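PDB 3TPF: ornithine carbamoyltransferase, anabolic from Campylobacter jejuni subsp. jejuni, which catalyses the reversible transfer of the carbamoyl group from carbamoyl phosphate to L-ornithine, giving L-citrulline and phosphate on the route to arginine. Local coordinates for residues 99-102 / 103-106; 119-122 / 123-126; 263-266 / 267-271. One frame throughout, in Å; residues are numbered along the deposited sequence.

Contact 1: 99-102 / 103-106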
ATOM      1  N   VAL B  99      13.689   9.099  -6.617  1.00 43.09           N
ATOM      2  CA  VAL B  99      13.561   9.392  -8.040  1.00 48.63           C
ATOM      3  C   VAL B  99      14.682   8.897  -8.951  1.00 48.34           C
ATOM      4  O   VAL B  99      15.819   8.724  -8.566  1.00 47.35           O
ATOM      5  CB  VAL B  99      13.401  10.882  -8.200  1.00 50.41           C
ATOM      6  CG1 VAL B  99      12.177  11.273  -7.357  1.00 46.89           C
ATOM      7  CG2 VAL B  99      14.710  11.580  -7.763  1.00 51.67           C
ATOM      8  N   ASN B 100      14.312   8.672 -10.164  1.00 51.80           N
ATOM      9  CA  ASN B 100      15.284   8.363 -11.257  1.00 54.36           C
ATOM     10  C   ASN B 100      16.219   9.549 -11.514  1.00 55.24           C
ATOM     11  O   ASN B 100      17.440   9.378 -11.574  1.00 55.56           O
ATOM     12  CB  ASN B 100      14.555   8.005 -12.563  1.00 57.71           C
ATOM     13  CG  ASN B 100      13.624   6.787 -12.437  1.00 57.23           C
ATOM     14  OD1 ASN B 100      14.073   5.740 -11.973  1.00 58.67           O
ATOM     15  ND2 ASN B 100      12.336   6.913 -12.846  1.00 55.92           N
ATOM     16  N   LYS B 101      15.648  10.753 -11.568  1.00 56.05           N
ATOM     17  CA  LYS B 101      16.409  11.990 -11.881  1.00 58.71           C
ATOM     18  C   LYS B 101      16.244  13.143 -10.843  1.00 57.37           C
ATOM     19  O   LYS B 101      15.145  13.581 -10.528  1.00 57.17           O
ATOM     20  CB  LYS B 101      16.032  12.505 -13.242  1.00 63.44           C
ATOM     21  CG  LYS B 101      16.410  11.644 -14.475  1.00 68.64           C
ATOM     22  CD  LYS B 101      15.224  10.787 -14.973  1.00 72.39           C
ATOM     23  CE  LYS B 101      14.001  11.633 -15.426  1.00 73.50           C
ATOM     24  NZ  LYS B 101      12.656  10.948 -15.448  1.00 70.71           N
ATOM     25  N   HIS B 102      17.363  13.640 -10.318  1.00 56.14           N
ATOM     26  CA  HIS B 102      17.345  14.697  -9.299  1.00 53.38           C
ATOM     27  C   HIS B 102      16.477  15.902  -9.716  1.00 54.36           C
ATOM     28  O   HIS B 102      15.799  16.540  -8.891  1.00 53.21           O
ATOM     29  CB  HIS B 102      18.758  15.168  -8.975  1.00 52.95           C
ATOM     30  CG  HIS B 102      18.858  15.876  -7.650  1.00 49.70           C
ATOM     31  ND1 HIS B 102      18.719  15.209  -6.468  1.00 46.26           N
ATOM     32  CD2 HIS B 102      19.115  17.167  -7.324  1.00 49.33           C
ATOM     33  CE1 HIS B 102      18.871  16.053  -5.462  1.00 45.43           C
ATOM     34  NE2 HIS B 102      19.124  17.249  -5.950  1.00 46.57           N
ATOM     35  N   GLU B 103      16.518  16.238 -10.992  1.00 56.74           N
ATOM     36  CA  GLU B 103      15.784  17.389 -11.457  1.00 58.84           C
ATOM     37  C   GLU B 103      14.331  17.304 -10.990  1.00 56.68           C
ATOM     38  O   GLU B 103      13.721  18.316 -10.617  1.00 56.09           O
ATOM     39  CB  GLU B 103      15.851  17.476 -12.959  1.00 64.02           C
ATOM     40  CG  GLU B 103      14.918  18.539 -13.547  1.00 68.57           C
ATOM     41  CD  GLU B 103      15.102  19.961 -12.967  1.00 70.91           C
ATOM     42  OE1 GLU B 103      16.292  20.296 -12.601  1.00 68.18           O
ATOM     43  OE2 GLU B 103      14.045  20.725 -12.907  1.00 69.83           O
ATOM     44  N   THR B 104      13.790  16.089 -11.031  1.00 53.71           N
ATOM     45  CA  THR B 104      12.424  15.815 -10.589  1.00 51.14           C
ATOM     46  C   THR B 104      12.205  16.237  -9.150  1.00 48.79           C
ATOM     47  O   THR B 104      11.188  16.801  -8.816  1.00 47.26           O
ATOM     48  CB  THR B 104      12.056  14.330 -10.721  1.00 50.37           C
ATOM     49  OG1 THR B 104      12.226  13.913 -12.092  1.00 53.40           O
ATOM     50  CG2 THR B 104      10.635  14.078 -10.258  1.00 48.35           C
ATOM     51  N   LEU B 105      13.169  15.991  -8.308  1.00 47.72           N
ATOM     52  CA  LEU B 105      13.010  16.443  -6.949  1.00 48.06           C
ATOM     53  C   LEU B 105      12.959  17.950  -6.932  1.00 49.82           C
ATOM     54  O   LEU B 105      12.207  18.548  -6.169  1.00 51.53           O
ATOM     55  CB  LEU B 105      14.211  16.003  -6.090  1.00 47.34           C
ATOM     56  CG  LEU B 105      14.147  14.593  -5.509  1.00 44.91           C
ATOM     57  CD1 LEU B 105      15.463  14.113  -4.962  1.00 42.97           C
ATOM     58  CD2 LEU B 105      13.086  14.680  -4.451  1.00 43.60           C
ATOM     59  N   LEU B 106      13.844  18.564  -7.694  1.00 52.40           N
ATOM     60  CA  LEU B 106      14.016  20.017  -7.597  1.00 54.07           C
ATOM     61  C   LEU B 106      12.726  20.671  -8.078  1.00 57.12           C
ATOM     62  O   LEU B 106      12.151  21.558  -7.456  1.00 59.96           O
ATOM     63  CB  LEU B 106      15.227  20.482  -8.415  1.00 55.29           C
ATOM     64  CG  LEU B 106      16.633  20.215  -7.837  1.00 54.09           C
ATOM     65  CD1 LEU B 106      17.646  20.513  -8.921  1.00 56.19           C
ATOM     66  CD2 LEU B 106      17.044  21.067  -6.633  1.00 51.92           C
TER
HETATM   67  O   HOH W   1      13.228  11.006 -12.509  1.00 39.49           O

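Contact 2: 119-122 / 123-126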
ATOM      1  N   ALA B 119      14.842  10.730  -0.867  1.00 32.69           N
ATOM      2  CA  ALA B 119      15.080   9.363  -0.405  1.00 32.08           C
ATOM      3  C   ALA B 119      16.098   8.641  -1.314  1.00 35.13           C
ATOM      4  O   ALA B 119      16.444   7.480  -1.010  1.00 37.91           O
ATOM      5  CB  ALA B 119      13.774   8.589  -0.400  1.00 30.33           C
ATOM      6  N   LEU B 120      16.446   9.229  -2.476  1.00 35.19           N
ATOM      7  CA  LEU B 120      17.487   8.706  -3.337  1.00 37.89           C
ATOM      8  C   LEU B 120      17.376   9.210  -4.793  1.00 39.46           C
ATOM      9  O   LEU B 120      16.328   9.183  -5.369  1.00 38.82           O
ATOM     10  CB  LEU B 120      17.546   7.198  -3.384  1.00 39.16           C
ATOM     11  CG  LEU B 120      18.678   6.710  -4.356  1.00 41.94           C
ATOM     12  CD1 LEU B 120      19.451   5.557  -3.672  1.00 44.17           C
ATOM     13  CD2 LEU B 120      18.141   6.296  -5.662  1.00 42.76           C
ATOM     14  N   SER B 121      18.460   9.765  -5.296  1.00 40.17           N
ATOM     15  CA  SER B 121      18.491  10.284  -6.647  1.00 43.59           C
ATOM     16  C   SER B 121      19.798   9.881  -7.284  1.00 46.23           C
ATOM     17  O   SER B 121      20.663   9.375  -6.604  1.00 47.94           O
ATOM     18  CB  SER B 121      18.357  11.797  -6.668  1.00 43.31           C
ATOM     19  OG  SER B 121      19.556  12.442  -6.271  1.00 43.11           O
ATOM     20  N   GLU B 122      19.956  10.119  -8.552  1.00 48.75           N
ATOM     21  CA  GLU B 122      21.180   9.653  -9.198  1.00 52.74           C
ATOM     22  C   GLU B 122      22.403  10.435  -8.695  1.00 52.16           C
ATOM     23  O   GLU B 122      23.548   9.938  -8.734  1.00 52.72           O
ATOM     24  CB  GLU B 122      21.071   9.661 -10.760  1.00 57.25           C
ATOM     25  CG  GLU B 122      21.341  10.986 -11.482  1.00 60.45           C
ATOM     26  CD  GLU B 122      20.204  12.012 -11.349  1.00 61.70           C
ATOM     27  OE1 GLU B 122      20.170  12.995 -12.158  1.00 61.58           O
ATOM     28  OE2 GLU B 122      19.357  11.857 -10.398  1.00 64.41           O
ATOM     29  N   LEU B 123      22.152  11.656  -8.243  1.00 50.17           N
ATOM     30  CA  LEU B 123      23.245  12.498  -7.706  1.00 49.96           C
ATOM     31  C   LEU B 123      23.548  12.252  -6.201  1.00 47.91           C
ATOM     32  O   LEU B 123      24.691  12.364  -5.790  1.00 47.15           O
ATOM     33  CB  LEU B 123      22.953  13.977  -7.864  1.00 48.65           C
ATOM     34  CG  LEU B 123      22.844  14.475  -9.252  1.00 51.16           C
ATOM     35  CD1 LEU B 123      22.600  15.948  -9.107  1.00 51.20           C
ATOM     36  CD2 LEU B 123      24.104  14.379 -10.097  1.00 53.31           C
ATOM     37  N   TYR B 124      22.524  12.023  -5.386  1.00 45.26           N
ATOM     38  CA  TYR B 124      22.748  12.100  -3.917  1.00 43.97           C
ATOM     39  C   TYR B 124      21.880  11.101  -3.175  1.00 42.84           C
ATOM     40  O   TYR B 124      20.751  10.822  -3.553  1.00 42.17           O
ATOM     41  CB  TYR B 124      22.442  13.462  -3.351  1.00 43.14           C
ATOM     42  CG  TYR B 124      23.117  14.625  -4.009  1.00 44.63           C
ATOM     43  CD1 TYR B 124      22.389  15.563  -4.698  1.00 45.97           C
ATOM     44  CD2 TYR B 124      24.435  14.828  -3.881  1.00 46.10           C
ATOM     45  CE1 TYR B 124      22.981  16.632  -5.311  1.00 48.21           C
ATOM     46  CE2 TYR B 124      25.049  15.896  -4.495  1.00 48.54           C
ATOM     47  CZ  TYR B 124      24.306  16.787  -5.205  1.00 50.01           C
ATOM     48  OH  TYR B 124      24.905  17.848  -5.838  1.00 55.32           O
ATOM     49  N   HIS B 125      22.436  10.538  -2.139  1.00 43.82           N
ATOM     50  CA  HIS B 125      21.674   9.650  -1.292  1.00 44.63           C
ATOM     51  C   HIS B 125      21.832  10.024   0.168  1.00 41.29           C
ATOM     52  O   HIS B 125      22.278   9.250   0.967  1.00 42.93           O
ATOM     53  CB  HIS B 125      22.049   8.197  -1.576  1.00 49.45           C
ATOM     54  CG  HIS B 125      21.112   7.201  -0.933  1.00 54.52           C
ATOM     55  ND1 HIS B 125      19.903   7.572  -0.374  1.00 54.04           N
ATOM     56  CD2 HIS B 125      21.237   5.870  -0.704  1.00 58.39           C
ATOM     57  CE1 HIS B 125      19.330   6.519   0.177  1.00 55.21           C
ATOM     58  NE2 HIS B 125      20.118   5.472  -0.002  1.00 60.67           N
ATOM     59  N   PRO B 126      21.453  11.245   0.526  1.00 39.36           N
ATOM     60  CA  PRO B 126      21.762  11.798   1.861  1.00 38.62           C
ATOM     61  C   PRO B 126      21.187  11.119   3.051  1.00 36.79           C
ATOM     62  O   PRO B 126      21.848  11.136   4.089  1.00 41.42           O
ATOM     63  CB  PRO B 126      21.157  13.189   1.809  1.00 38.92           C
ATOM     64  CG  PRO B 126      20.045  13.048   0.824  1.00 39.26           C
ATOM     65  CD  PRO B 126      20.616  12.164  -0.248  1.00 39.26           C
TER

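Contact 3: 263-266 / 267-271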
ATOM      1  N   PRO B 263      21.500  -3.521  -0.987  1.00 47.26           N
ATOM      2  CA  PRO B 263      21.935  -4.863  -0.806  1.00 48.86           C
ATOM      3  C   PRO B 263      23.373  -5.088  -1.283  1.00 51.33           C
ATOM      4  O   PRO B 263      23.893  -4.320  -2.089  1.00 52.50           O
ATOM      5  CB  PRO B 263      21.038  -5.636  -1.771  1.00 50.95           C
ATOM      6  CG  PRO B 263      20.763  -4.652  -2.860  1.00 51.12           C
ATOM      7  CD  PRO B 263      20.529  -3.396  -2.061  1.00 47.58           C
ATOM      8  N   ALA B 264      23.935  -6.228  -0.869  1.00 50.79           N
ATOM      9  CA  ALA B 264      25.325  -6.566  -1.105  1.00 50.04           C
ATOM     10  C   ALA B 264      25.432  -7.675  -2.109  1.00 50.77           C
ATOM     11  O   ALA B 264      24.542  -8.485  -2.242  1.00 50.78           O
ATOM     12  CB  ALA B 264      25.946  -6.935   0.226  1.00 48.49           C
ATOM     13  N   TYR B 265      26.496  -7.683  -2.862  1.00 52.23           N
ATOM     14  CA  TYR B 265      26.680  -8.748  -3.862  1.00 56.04           C
ATOM     15  C   TYR B 265      27.980  -9.442  -3.562  1.00 57.69           C
ATOM     16  O   TYR B 265      29.042  -8.996  -3.936  1.00 58.86           O
ATOM     17  CB  TYR B 265      26.619  -8.247  -5.290  1.00 57.71           C
ATOM     18  CG  TYR B 265      25.299  -7.580  -5.563  1.00 56.36           C
ATOM     19  CD1 TYR B 265      24.138  -8.341  -5.805  1.00 57.33           C
ATOM     20  CD2 TYR B 265      25.198  -6.187  -5.583  1.00 54.50           C
ATOM     21  CE1 TYR B 265      22.909  -7.725  -6.053  1.00 56.37           C
ATOM     22  CE2 TYR B 265      23.995  -5.547  -5.828  1.00 53.41           C
ATOM     23  CZ  TYR B 265      22.839  -6.310  -6.051  1.00 54.85           C
ATOM     24  OH  TYR B 265      21.629  -5.650  -6.314  1.00 54.00           O
ATOM     25  N   ARG B 266      27.832 -10.480  -2.763  1.00 57.87           N
ATOM     26  CA  ARG B 266      28.923 -11.295  -2.310  1.00 58.95           C
ATOM     27  C   ARG B 266      29.626 -11.785  -3.499  1.00 61.70           C
ATOM     28  O   ARG B 266      29.020 -12.296  -4.422  1.00 63.50           O
ATOM     29  CB  ARG B 266      28.410 -12.483  -1.487  1.00 59.51           C
ATOM     30  CG  ARG B 266      27.814 -12.089  -0.144  1.00 56.77           C
ATOM     31  CD  ARG B 266      26.867 -13.113   0.422  1.00 57.15           C
ATOM     32  NE  ARG B 266      25.698 -12.402   0.895  1.00 55.27           N
ATOM     33  CZ  ARG B 266      25.292 -12.345   2.142  1.00 55.01           C
ATOM     34  NH1 ARG B 266      25.945 -12.943   3.106  1.00 57.84           N
ATOM     35  NH2 ARG B 266      24.201 -11.672   2.447  1.00 53.53           N
ATOM     36  N   GLY B 267      30.924 -11.660  -3.460  1.00 62.73           N
ATOM     37  CA  GLY B 267      31.770 -12.143  -4.566  1.00 67.07           C
ATOM     38  C   GLY B 267      32.159 -11.041  -5.540  1.00 67.90           C
ATOM     39  O   GLY B 267      32.980 -11.250  -6.448  1.00 71.35           O
ATOM     40  N   TYR B 268      31.562  -9.871  -5.335  1.00 64.77           N
ATOM     41  CA  TYR B 268      31.834  -8.697  -6.154  1.00 65.14           C
ATOM     42  C   TYR B 268      32.472  -7.605  -5.295  1.00 63.85           C
ATOM     43  O   TYR B 268      33.644  -7.720  -4.909  1.00 65.69           O
ATOM     44  CB  TYR B 268      30.562  -8.220  -6.843  1.00 63.66           C
ATOM     45  CG  TYR B 268      30.002  -9.267  -7.706  1.00 66.15           C
ATOM     46  CD1 TYR B 268      29.044 -10.136  -7.233  1.00 64.99           C
ATOM     47  CD2 TYR B 268      30.533  -9.493  -8.994  1.00 70.27           C
ATOM     48  CE1 TYR B 268      28.579 -11.173  -8.028  1.00 68.12           C
ATOM     49  CE2 TYR B 268      30.075 -10.527  -9.787  1.00 73.08           C
ATOM     50  CZ  TYR B 268      29.094 -11.355  -9.307  1.00 71.97           C
ATOM     51  OH  TYR B 268      28.623 -12.370 -10.084  1.00 75.35           O
ATOM     52  N   GLU B 269      31.711  -6.580  -4.937  1.00 61.05           N
ATOM     53  CA  GLU B 269      32.295  -5.482  -4.178  1.00 59.60           C
ATOM     54  C   GLU B 269      32.726  -5.912  -2.778  1.00 58.00           C
ATOM     55  O   GLU B 269      33.504  -5.248  -2.120  1.00 57.69           O
ATOM     56  CB  GLU B 269      31.333  -4.309  -4.070  1.00 57.38           C
ATOM     57  CG  GLU B 269      30.155  -4.520  -3.145  1.00 55.05           C
ATOM     58  CD  GLU B 269      28.958  -5.218  -3.784  1.00 56.44           C
ATOM     59  OE1 GLU B 269      28.968  -5.546  -5.018  1.00 58.47           O
ATOM     60  OE2 GLU B 269      27.973  -5.420  -2.997  1.00 55.41           O
ATOM     61  N   VAL B 270      32.220  -7.028  -2.331  1.00 57.12           N
ATOM     62  CA  VAL B 270      32.566  -7.496  -1.027  1.00 56.24           C
ATOM     63  C   VAL B 270      32.574  -9.023  -0.991  1.00 58.35           C
ATOM     64  O   VAL B 270      31.739  -9.671  -1.644  1.00 60.20           O
ATOM     65  CB  VAL B 270      31.597  -6.912   0.016  1.00 52.77           C
ATOM     66  CG1 VAL B 270      30.262  -7.621  -0.022  1.00 51.62           C
ATOM     67  CG2 VAL B 270      32.190  -7.051   1.393  1.00 52.23           C
ATOM     68  N   SER B 271      33.525  -9.600  -0.265  1.00 59.13           N
ATOM     69  CA  SER B 271      33.566 -11.050  -0.087  1.00 60.81           C
ATOM     70  C   SER B 271      32.547 -11.485   0.971  1.00 58.94           C
ATOM     71  O   SER B 271      32.266 -10.783   1.913  1.00 55.56           O
ATOM     72  CB  SER B 271      34.941 -11.502   0.321  1.00 62.80           C
ATOM     73  OG  SER B 271      35.181 -11.190   1.670  1.00 61.45           O
TER

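Contact 1: 99-102 / 103-106
Residues 99-106 wind from loop into helix: the backbone N of Leu106 donates to His102 O at 3.1 Å, nearly along the C=O axis, and that of Thr104 donates to Lys101 O at 2.9 Å, from above the plane of the carbonyl. A weak bond from Leu105 N shares the oxygen of His102.

A water bridges the turn on its polar side. It accepts a bond from Lys101 N, is hydrogen-bonded to Thr104 OG1 at 3.1 Å, and accepts a weak one from Lys101 NZ. The chi1 of Thr104 (-57°) sets its hydroxyl on the water side, while CG2 faces Val99 CG1 at 4.3 Å. Threonine, polar on one branch and apolar on the other, suits this border between water and core.

On the inner side, Val99 CG2 packs against Leu105 CG at 3.8 Å, closing the corner with two branched apolar side chains. Residues 99-106 form the first link of a beta-alpha-beta crossover in the carbamoyl phosphate-binding domain: strand 94-98 leads through this loop into helix 102-111, which returns the chain to the parallel neighbouring strand 116-118. Leu105 also reaches that strand, touching Val116 and Asn118.

With CG anti to the backbone N (chi1 -160°), the imidazole of His102 lies alongside two leucines. Leu105 CD1 lies 3.8 Å from ND1 of His102, and Leu106 CG lies 4.0 Å from its CD2, both at oblique angles. Histidine suits the place, its ring lying against leucines while ND1 is hydrogen-bonded to Ser121; the ring also makes an edge-to-face pair with Tyr124. Glu103, on the exposed side, forms a salt bridge two turns along the helix with Arg110, and its negative charge near the helix start probably also suits the helix dipole.

Contact 2: 119-122 / 123-126
The chi1 angles of Leu120 and His125 (179° and -169°), each with CG opposite the backbone N, bring the two side chains together, with the leucine methyl CD1 over the imidazole face. The methyl sits 3.6 Å from the centroid of the His125 ring, 14° off its normal, a CH-pi contact that packs one side of the ring. Ala119 O approaches the same ring obliquely, 3.3 Å from CE1 of His125.

Ser121 closes the turn from inside. With chi1 at 75°, its hydroxyl lies between its own N and carbonyl carbon and accepts the amide of Tyr124 (N to OG of Ser121, 3.1 Å). A longer bond from Leu123 N to Ser121 OG, 3.4 Å, is weak but has the connectivity of an ST turn. The backbone answers in the other direction, Ser121 N donating to Tyr124 O at 3.1 Å. Serine suits the place because a short hydroxyl can accept amides that the tight loop turns inward; the same oxygen is also hydrogen-bonded to Asn118.

His125, predicted to bind carbamoyl phosphate, occupies the N-cap position, and Pro126, whose ring fits a helix's first turn, begins helix 126-138. Ala119 and Leu120 pair by backbone bonds with Met97 and Val99, continuing beside strand 94-98, while Asn157, Asn160 and Ser161 of helix 157-169 are hydrogen-bonded to Ser121 O, Leu123 O and His125 N, respectively.

Contact 3: 263-266 / 267-271
Gly267 follows Arg266 at the tip of a type II beta turn running from Tyr265 to Tyr268; Arg266 itself forms salt bridges with Glu276 and with Asp83 of the second subunit. The positive phi of Gly267 (98°) is a conformation that glycine, having no CB, adopts readily, as is usual at the third position of a type II turn. Its N donates to Val270 O at 2.8 Å.

Tyr268 closes the turn, its N donating to Tyr265 O at 3.0 Å, with the donor tilted out of the carbonyl plane. Its ring turns an edge to the Tyr265 backbone, with CD1 of Tyr268 3.6 Å from CB of Tyr265, and also touches Trp223.

Glu269 bends at chi2 (-85°) and folds back over the first arm. OE2 takes the amide of Tyr265 (N to OE2 of Glu269, 2.7 Å) on its syn side, though 34° out of the carboxylate plane, and is also bonded by His260 NE2. OE1 meets the Tyr265 ring at its edge, 3.9 Å from CD2, with ring and carboxylate nearly perpendicular. A glutamate is long enough to reach a backbone amide across the loop.

The backbone O of Val270 lies 3.3 Å from Arg266 CA in a CA-H...O contact; the side chains of Val270 and Ala264 both touch Phe275. Ser271 caps helix 272-277 through OG to Ile274 N, as serine at an N-cap commonly does. Segment 263-266 opens on the cis proline of the His-Cys-Leu-Pro motif (His260 to Pro263) characteristic of ornithine carbamoyltransferases, whose Cys261 and Leu262 are predicted to bind carbamoyl phosphate.

Contacts 1 and 2 touch, their centres 9 Å apart: besides the bond between His102 ND1 and Ser121 OG, at 2.9 Å, His102 N is hydrogen-bonded to Glu122 OE2. The helix start and the loop leading to helix 126-138 are thus joined, at the C-terminal ends of neighbouring parallel strands, where Arg98 and, in the following loop, His125 lie, both predicted to bind carbamoyl phosphate. Contact 3 belongs to the other domain, its centre about 21 Å from that of contact 2 and 28 Å from that of contact 1. Nearest atoms of contacts 2 and 3 are about 9 Å apart, consistent with an active site between the two domains.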